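Side-chain contact in uncharacterized protein (Neisseria meningitidis serogroup B, PDB 3NYM), which is of unknown function but forms a largely helical, two-chain assembly and belongs to an uncharacterised protein family: residues A[13-18]-A[22-27]. Numbering follows the deposited sequence.
Sequences ILINVG and GFDLTD
The ring of Phe23 lies with one face against the carbonyl oxygen of Gly18, which sits 3.7 Å above the ring centre, while CE1 is 3.6 Å from Gly18 CA; CG of Leu25 lies at the ring's edge, in plane. The packing accompanies the Schellman motif that ends helix 13-20, with Gly22 as its C-prime residue. Glycine suits that position because at its positive phi a side chain would jam against the preceding carbonyl oxygen. Glycine also suits position 18, where a CB would clash with the ring. The closing bond, Phe23 N to Gly18 O (3.3 Å), is nearly straight at the hydrogen, although the donor stands above the carbonyl plane. With chi1 at 57°, Phe23 CG lies between its own backbone N and carbonyl carbon, folding the ring back over the helix end. Trp43, and Leu111 from helix 83-113, also meet this ring.

Farther along, the returning chain is tied to the helix through a single water, which donates to Ile15 O and Phe23 O and accepts from Leu25 N, bridging three backbone groups. Apolar contacts lie beside the water: Ile15 CG1 packs on Leu25 CB at 4.2 Å, and Ile15 CD1 meets Thr26 CG2 at 3.6 Å, the Ile15 and Thr26 side chains crossing at about a right angle. Thr26 suits this border, since its methyl faces isoleucine while its polar groups turn to Asp24: Asp24 OD1 accepts from Thr26 N (2.9 Å), an Asx turn, and from the same face of the carboxylate also from Thr26 OG1, at a notably short 2.5 Å whose exact length is doubtful.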
loop_
_atom_site.group_PDB
_atom_site.type_symbol
_atom_site.label_atom_id
_atom_site.label_comp_id
_atom_site.label_asym_id
_atom_site.label_seq_id
_atom_site.Cartn_x
_atom_site.Cartn_y
_atom_site.Cartn_z
ATOM N N ILE A 13 -1.394 8.633 17.540
ATOM C CA ILE A 13 -2.220 7.724 18.331
ATOM C C ILE A 13 -1.422 6.467 18.652
ATOM O O ILE A 13 -1.516 5.926 19.745
ATOM C CB ILE A 13 -3.501 7.318 17.583
ATOM C CG1 ILE A 13 -4.350 8.551 17.266
ATOM C CG2 ILE A 13 -4.292 6.331 18.411
ATOM C CD1 ILE A 13 -5.437 8.278 16.229
ATOM N N LEU A 14 -0.628 5.998 17.693
ATOM C CA LEU A 14 0.175 4.794 17.918
ATOM C C LEU A 14 1.220 5.036 19.014
ATOM O O LEU A 14 1.457 4.169 19.861
ATOM C CB LEU A 14 0.819 4.308 16.616
ATOM C CG LEU A 14 -0.181 3.853 15.548
ATOM C CD1 LEU A 14 0.536 3.450 14.284
ATOM C CD2 LEU A 14 -1.049 2.692 16.083
ATOM N N ILE A 15 1.824 6.218 19.017
ATOM C CA ILE A 15 2.743 6.575 20.104
ATOM C C ILE A 15 2.016 6.507 21.453
ATOM O O ILE A 15 2.543 5.947 22.418
ATOM C CB ILE A 15 3.366 7.966 19.890
ATOM C CG1 ILE A 15 4.318 7.948 18.692
ATOM C CG2 ILE A 15 4.095 8.426 21.149
ATOM C CD1 ILE A 15 4.650 9.328 18.161
ATOM N N ASN A 16 0.796 7.041 21.509
ATOM C CA ASN A 16 -0.007 6.978 22.734
ATOM C C ASN A 16 -0.272 5.546 23.189
ATOM O O ASN A 16 -0.214 5.240 24.374
ATOM C CB ASN A 16 -1.336 7.721 22.570
ATOM C CG ASN A 16 -1.158 9.221 22.489
ATOM O OD1 ASN A 16 -0.139 9.760 22.928
ATOM N ND2 ASN A 16 -2.154 9.909 21.934
ATOM N N VAL A 17 -0.572 4.663 22.245
ATOM C CA VAL A 17 -0.802 3.268 22.608
ATOM C C VAL A 17 0.460 2.686 23.236
ATOM O O VAL A 17 0.407 1.977 24.246
ATOM C CB VAL A 17 -1.225 2.426 21.389
ATOM C CG1 VAL A 17 -1.345 0.958 21.772
ATOM C CG2 VAL A 17 -2.537 2.947 20.827
ATOM N N GLY A 18 1.601 3.001 22.639
ATOM C CA GLY A 18 2.878 2.578 23.178
ATOM C C GLY A 18 3.086 3.038 24.611
ATOM O O GLY A 18 3.612 2.291 25.444
ATOM N N GLY A 22 4.195 1.371 28.499
ATOM C CA GLY A 22 5.381 1.730 29.257
ATOM C C GLY A 22 6.595 2.148 28.446
ATOM O O GLY A 22 7.705 2.212 28.985
ATOM N N PHE A 23 6.408 2.443 27.163
ATOM C CA PHE A 23 7.520 2.950 26.358
ATOM C C PHE A 23 7.137 4.136 25.472
ATOM O O PHE A 23 5.971 4.342 25.151
ATOM C CB PHE A 23 8.190 1.834 25.543
ATOM C CG PHE A 23 7.258 1.103 24.626
ATOM C CD1 PHE A 23 6.935 1.621 23.382
ATOM C CD2 PHE A 23 6.704 -0.112 25.003
ATOM C CE1 PHE A 23 6.071 0.945 22.538
ATOM C CE2 PHE A 23 5.839 -0.794 24.157
ATOM C CZ PHE A 23 5.525 -0.263 22.928
ATOM N N ASP A 24 8.145 4.916 25.100
ATOM C CA ASP A 24 7.957 6.161 24.360
ATOM C C ASP A 24 8.609 6.032 22.995
ATOM O O ASP A 24 9.824 6.156 22.879
ATOM C CB ASP A 24 8.604 7.326 25.119
ATOM C CG ASP A 24 8.441 8.660 24.405
ATOM O OD1 ASP A 24 7.963 8.681 23.251
ATOM O OD2 ASP A 24 8.797 9.695 24.999
ATOM N N LEU A 25 7.806 5.793 21.965
ATOM C CA LEU A 25 8.344 5.521 20.631
ATOM C C LEU A 25 9.078 6.718 20.038
ATOM O O LEU A 25 9.864 6.563 19.100
ATOM C CB LEU A 25 7.238 5.040 19.675
ATOM C CG LEU A 25 6.747 3.613 19.939
ATOM C CD1 LEU A 25 5.493 3.275 19.122
ATOM C CD2 LEU A 25 7.869 2.613 19.673
ATOM N N THR A 26 8.830 7.911 20.575
ATOM C CA THR A 26 9.515 9.097 20.059
ATOM C C THR A 26 10.991 9.101 20.429
ATOM O O THR A 26 11.761 9.864 19.865
ATOM C CB THR A 26 8.863 10.418 20.515
ATOM O OG1 THR A 26 9.009 10.569 21.926
ATOM C CG2 THR A 26 7.380 10.439 20.159
ATOM N N ASP A 27 11.378 8.236 21.365
ATOM C CA ASP A 27 12.784 8.090 21.760
ATOM C C ASP A 27 13.524 7.133 20.815
ATOM O O ASP A 27 13.186 5.951 20.724
ATOM C CB ASP A 27 12.888 7.607 23.212
ATOM C CG ASP A 27 14.328 7.427 23.670
ATOM O OD1 ASP A 27 15.245 7.707 22.867
ATOM O OD2 ASP A 27 14.541 7.001 24.827
HETATM O O HOH W 1 5.199 5.097 22.615
#